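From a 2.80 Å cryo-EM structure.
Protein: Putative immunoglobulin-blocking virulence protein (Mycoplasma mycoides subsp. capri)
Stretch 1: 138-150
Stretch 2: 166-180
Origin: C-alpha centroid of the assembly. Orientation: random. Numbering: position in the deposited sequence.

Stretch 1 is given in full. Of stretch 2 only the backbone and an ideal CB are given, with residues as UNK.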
# COMPACT_ATOMS: atom_id res chain seq x y z
N GLU A 138 14.14 39.50 -40.62
CA GLU A 138 14.48 40.59 -39.70
C GLU A 138 13.23 41.42 -39.37
O GLU A 138 12.49 41.83 -40.27
CB GLU A 138 15.55 41.50 -40.31
CG GLU A 138 16.86 40.81 -40.72
CD GLU A 138 17.62 40.14 -39.57
OE1 GLU A 138 18.43 39.23 -39.85
OE2 GLU A 138 17.47 40.53 -38.40
N VAL A 139 12.98 41.70 -38.10
CA VAL A 139 11.76 42.37 -37.64
C VAL A 139 12.13 43.45 -36.62
O VAL A 139 13.03 43.24 -35.81
CB VAL A 139 10.78 41.36 -37.00
CG1 VAL A 139 9.44 42.03 -36.73
CG2 VAL A 139 10.51 40.12 -37.84
N GLU A 140 11.50 44.62 -36.62
CA GLU A 140 11.68 45.61 -35.53
C GLU A 140 10.89 45.22 -34.27
O GLU A 140 9.75 44.77 -34.35
CB GLU A 140 11.37 47.03 -36.01
CG GLU A 140 9.94 47.26 -36.47
CD GLU A 140 9.74 48.66 -37.06
OE1 GLU A 140 9.84 49.66 -36.31
OE2 GLU A 140 9.46 48.77 -38.27
N ALA A 141 11.50 45.36 -33.09
CA ALA A 141 10.93 44.93 -31.81
C ALA A 141 11.37 45.79 -30.62
O ALA A 141 12.51 46.27 -30.53
CB ALA A 141 11.31 43.47 -31.58
N GLU A 142 10.47 45.96 -29.66
CA GLU A 142 10.76 46.55 -28.36
C GLU A 142 11.36 45.48 -27.43
O GLU A 142 10.74 44.45 -27.19
CB GLU A 142 9.49 47.19 -27.78
CG GLU A 142 9.15 48.52 -28.48
CD GLU A 142 8.58 48.39 -29.90
OE1 GLU A 142 7.60 47.66 -30.12
OE2 GLU A 142 9.12 49.04 -30.83
N ILE A 143 12.59 45.70 -26.94
CA ILE A 143 13.38 44.74 -26.15
C ILE A 143 13.83 45.39 -24.84
O ILE A 143 14.27 46.54 -24.83
CB ILE A 143 14.62 44.25 -26.95
CG1 ILE A 143 14.29 43.61 -28.31
CG2 ILE A 143 15.50 43.29 -26.13
CD1 ILE A 143 13.46 42.33 -28.27
N GLU A 144 13.80 44.63 -23.74
CA GLU A 144 14.23 45.06 -22.40
C GLU A 144 15.23 44.09 -21.78
O GLU A 144 15.16 42.88 -22.01
CB GLU A 144 13.00 45.20 -21.49
CG GLU A 144 11.97 46.23 -21.98
CD GLU A 144 12.49 47.67 -22.09
OE1 GLU A 144 12.09 48.39 -23.03
OE2 GLU A 144 13.26 48.12 -21.22
N GLY A 145 16.16 44.59 -20.97
CA GLY A 145 17.03 43.76 -20.14
C GLY A 145 16.29 43.20 -18.92
O GLY A 145 15.40 43.87 -18.39
N PRO A 146 16.64 42.00 -18.42
CA PRO A 146 15.96 41.40 -17.28
C PRO A 146 16.32 42.12 -15.97
O PRO A 146 17.51 42.29 -15.68
CB PRO A 146 16.40 39.94 -17.28
CG PRO A 146 17.78 39.96 -17.92
CD PRO A 146 17.70 41.12 -18.90
N PRO A 147 15.34 42.53 -15.15
CA PRO A 147 15.58 43.13 -13.84
C PRO A 147 16.49 42.27 -12.95
O PRO A 147 16.29 41.07 -12.81
CB PRO A 147 14.21 43.31 -13.20
CG PRO A 147 13.27 43.44 -14.40
CD PRO A 147 13.92 42.54 -15.45
N GLY A 148 17.49 42.88 -12.34
CA GLY A 148 18.40 42.21 -11.41
C GLY A 148 17.72 41.78 -10.11
O GLY A 148 16.84 42.48 -9.60
N PHE A 149 18.14 40.65 -9.55
CA PHE A 149 17.73 40.23 -8.21
C PHE A 149 18.26 41.21 -7.15
O PHE A 149 19.47 41.34 -6.96
CB PHE A 149 18.18 38.81 -7.91
CG PHE A 149 17.95 38.38 -6.48
CD1 PHE A 149 16.66 38.12 -6.02
CD2 PHE A 149 19.04 38.23 -5.60
CE1 PHE A 149 16.45 37.69 -4.70
CE2 PHE A 149 18.84 37.82 -4.28
CZ PHE A 149 17.54 37.55 -3.82
N VAL A 150 17.35 41.92 -6.47
CA VAL A 150 17.72 42.88 -5.44
C VAL A 150 17.92 42.16 -4.10
O VAL A 150 16.97 41.86 -3.39
CB VAL A 150 16.67 44.00 -5.33
CG1 VAL A 150 17.07 45.06 -4.29
CG2 VAL A 150 16.50 44.72 -6.66
N UNK A 166 25.31 35.60 -5.78
CA UNK A 166 23.87 35.78 -5.96
C UNK A 166 23.39 35.10 -7.25
O UNK A 166 23.81 35.44 -8.36
CB UNK A 166 23.52 37.27 -5.99
N UNK A 167 22.48 34.14 -7.12
CA UNK A 167 21.86 33.47 -8.27
C UNK A 167 20.95 34.43 -9.06
O UNK A 167 20.34 35.32 -8.47
CB UNK A 167 21.06 32.26 -7.80
N UNK A 168 20.82 34.26 -10.38
CA UNK A 168 19.77 34.91 -11.17
C UNK A 168 19.11 33.97 -12.19
O UNK A 168 19.78 33.21 -12.89
CB UNK A 168 20.36 36.12 -11.90
N UNK A 169 17.78 34.02 -12.25
CA UNK A 169 16.93 33.14 -13.03
C UNK A 169 16.75 33.63 -14.48
O UNK A 169 17.07 32.90 -15.41
CB UNK A 169 15.57 33.01 -12.35
N UNK A 170 16.31 34.88 -14.71
CA UNK A 170 16.24 35.44 -16.06
C UNK A 170 17.61 35.96 -16.50
O UNK A 170 18.00 37.10 -16.27
CB UNK A 170 15.20 36.56 -16.12
N UNK A 171 18.34 35.07 -17.16
CA UNK A 171 19.64 35.30 -17.80
C UNK A 171 19.57 36.09 -19.11
O UNK A 171 20.60 36.61 -19.53
CB UNK A 171 20.31 33.95 -18.07
N UNK A 172 18.42 36.18 -19.77
CA UNK A 172 18.26 36.75 -21.12
C UNK A 172 17.09 37.74 -21.21
O UNK A 172 16.16 37.72 -20.42
CB UNK A 172 18.05 35.62 -22.14
N UNK A 173 17.20 38.62 -22.20
CA UNK A 173 16.32 39.76 -22.46
C UNK A 173 14.86 39.36 -22.74
O UNK A 173 14.56 38.22 -23.11
CB UNK A 173 16.86 40.56 -23.65
N UNK A 174 13.94 40.33 -22.62
CA UNK A 174 12.49 40.19 -22.86
C UNK A 174 12.08 40.89 -24.16
O UNK A 174 12.59 41.97 -24.46
CB UNK A 174 11.70 40.76 -21.69
N UNK A 175 11.14 40.32 -24.92
CA UNK A 175 10.47 40.98 -26.05
C UNK A 175 9.12 41.54 -25.58
O UNK A 175 8.22 40.77 -25.24
CB UNK A 175 10.28 40.01 -27.21
N UNK A 176 8.96 42.86 -25.56
CA UNK A 176 7.69 43.49 -25.17
C UNK A 176 6.68 43.55 -26.32
O UNK A 176 5.48 43.39 -26.10
CB UNK A 176 7.95 44.90 -24.65
N UNK A 177 7.14 43.82 -27.54
CA UNK A 177 6.32 43.86 -28.75
C UNK A 177 7.15 43.67 -30.02
O UNK A 177 8.32 44.03 -30.07
CB UNK A 177 5.56 45.19 -28.82
N UNK A 178 6.52 43.14 -31.07
CA UNK A 178 7.11 42.88 -32.39
C UNK A 178 6.21 43.48 -33.46
O UNK A 178 5.00 43.24 -33.47
CB UNK A 178 7.30 41.38 -32.63
N UNK A 179 6.78 44.22 -34.42
CA UNK A 179 6.02 44.77 -35.55
C UNK A 179 5.75 43.67 -36.58
O UNK A 179 6.54 43.43 -37.48
CB UNK A 179 6.77 45.93 -36.20
N UNK A 180 4.63 42.98 -36.44
CA UNK A 180 4.18 41.98 -37.41
C UNK A 180 3.86 42.63 -38.76
O UNK A 180 3.30 43.71 -38.84
CB UNK A 180 2.95 41.24 -36.88

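Position 166 has its CB directed toward stretch 1, 4.6 Å from Phe149 CD2. The ring of Phe149 favours an apolar residue, and phi of -71° also allows proline. It is Pro166, near the ring without close contact. At 167 the CB points sideways and meets nothing nearby, so stretch 1 sets little limit. It is Tyr167, whose ring leads away.

Position 168 has a sideways CB, 5.3 Å from Phe149 CB. The N of Phe149, a donor, and the carbonyls of Pro146 and Pro147 lie beyond. A long polar side chain could reach them. It is Gln168. Phe149 N donates a weak hydrogen bond to Gln168 OE1 (3.4 Å), while Gln168 NE2 donates to the O of 170 (3.0 Å).

Position 169 is out of reach and open to many residues; it is Asn169. At 170 the CB points toward stretch 1, 3.8 Å from Pro146 CB, so apolar or aromatic residues fit. It is His170, whose CB packs on the proline. Positions 171 and 172 point away and leave the choice open. They are Thr171 and Val172.

Position 173 points sideways, its CB 3.3 Å from Glu144 O. A small or polar residue would suit. It is Asn173, whose ND2 lies 3.7 Å from Gly145 CA.

Position 174 pairs with Glu144 through two backbone hydrogen bonds, N to O at 2.9 Å and O to N at 3.0 Å. The CB shares the face of Glu144, so a basic or polar residue is plausible. It is Lys174, but its end leads away.

Position 175 lies on the face of Ile143, with its CB 4.1 Å from Ile143 CD1. Branched apolar residues suit. It is Ile175; its CG1 meets Ile143 CD1 at 3.5 Å.

Position 176 sits in the beta bulge, with phi/psi of -83/-38°. Its N donates to Glu142 O (2.9 Å). The CB points toward stretch 1 near Glu144 CG, so an aliphatic or a basic residue could fit. It is Leu176, whose CD1 packs on Glu144 CG at 3.5 Å.

At 177 the CB is 3.5 Å from Glu142 OE1, favouring small or polar residues. It is Ser177, but its OG bonds to Leu176 O (2.8 Å).

Position 178 faces Ala141 and Val139, an apolar patch suited to valine or isoleucine. It is Val178; its CG1 lies 3.4 Å from Val139 CG1.

At 179 the CB is tight against Glu140 CG (3.4 Å). Glu140 is acidic, so a basic or polar chain is plausible, as is an aliphatic one. It is Lys179, whose end leads away, forming no salt bridge with Glu140. Position 180 points away and stretch 1 sets no preference; it is Val180.

Stretch 2 166-180: PYQNHTVNKILSVKV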
# COMPACT_ATOMS: atom_id res chain seq x y z
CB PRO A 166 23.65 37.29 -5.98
CG PRO A 166 24.98 37.84 -6.49
CD PRO A 166 26.01 36.86 -5.95
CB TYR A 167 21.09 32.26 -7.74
CG TYR A 167 20.55 31.32 -8.80
CD1 TYR A 167 19.29 31.54 -9.39
CD2 TYR A 167 21.30 30.19 -9.16
CE1 TYR A 167 18.81 30.64 -10.36
CE2 TYR A 167 20.82 29.29 -10.13
CZ TYR A 167 19.56 29.52 -10.73
OH TYR A 167 19.09 28.65 -11.66
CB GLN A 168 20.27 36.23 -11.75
CG GLN A 168 19.27 36.84 -12.74
CD GLN A 168 19.39 38.33 -12.93
OE1 GLN A 168 19.85 39.08 -12.10
NE2 GLN A 168 18.89 38.83 -14.02
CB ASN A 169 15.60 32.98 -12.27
CG ASN A 169 14.96 31.63 -12.52
OD1 ASN A 169 14.76 31.21 -13.65
ND2 ASN A 169 14.67 30.87 -11.50
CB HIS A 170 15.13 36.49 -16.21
CG HIS A 170 13.74 35.92 -16.32
ND1 HIS A 170 13.40 34.57 -16.48
CD2 HIS A 170 12.60 36.66 -16.39
CE1 HIS A 170 12.06 34.53 -16.59
NE2 HIS A 170 11.56 35.78 -16.54
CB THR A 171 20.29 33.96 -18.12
OG1 THR A 171 19.39 33.16 -18.82
CG2 THR A 171 20.67 33.18 -16.87
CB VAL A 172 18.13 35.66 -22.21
CG1 VAL A 172 19.41 34.82 -22.32
CG2 VAL A 172 16.93 34.72 -22.03
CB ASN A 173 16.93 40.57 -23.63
CG ASN A 173 18.40 40.91 -23.43
OD1 ASN A 173 19.27 40.09 -23.64
ND2 ASN A 173 18.73 42.09 -23.00
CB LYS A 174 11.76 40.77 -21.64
CG LYS A 174 10.26 40.46 -21.52
CD LYS A 174 9.98 39.00 -21.11
CE LYS A 174 8.51 38.83 -20.74
NZ LYS A 174 8.19 37.50 -20.18
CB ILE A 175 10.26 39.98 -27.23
CG1 ILE A 175 11.57 39.42 -27.82
CG2 ILE A 175 9.46 40.65 -28.35
CD1 ILE A 175 11.41 38.06 -28.49
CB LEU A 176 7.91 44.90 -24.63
CG LEU A 176 8.76 45.04 -23.37
CD1 LEU A 176 8.55 46.46 -22.85
CD2 LEU A 176 8.40 44.07 -22.26
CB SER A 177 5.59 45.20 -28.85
OG SER A 177 4.54 45.28 -27.93
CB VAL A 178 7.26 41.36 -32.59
CG1 VAL A 178 7.78 41.01 -33.98
CG2 VAL A 178 8.24 40.78 -31.58
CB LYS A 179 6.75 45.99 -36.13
CG LYS A 179 5.99 46.70 -37.27
CD LYS A 179 4.66 47.32 -36.87
CE LYS A 179 3.96 47.91 -38.07
NZ LYS A 179 2.71 48.56 -37.73
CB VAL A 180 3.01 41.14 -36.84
CG1 VAL A 180 1.73 41.93 -36.65
CG2 VAL A 180 2.72 39.94 -37.73
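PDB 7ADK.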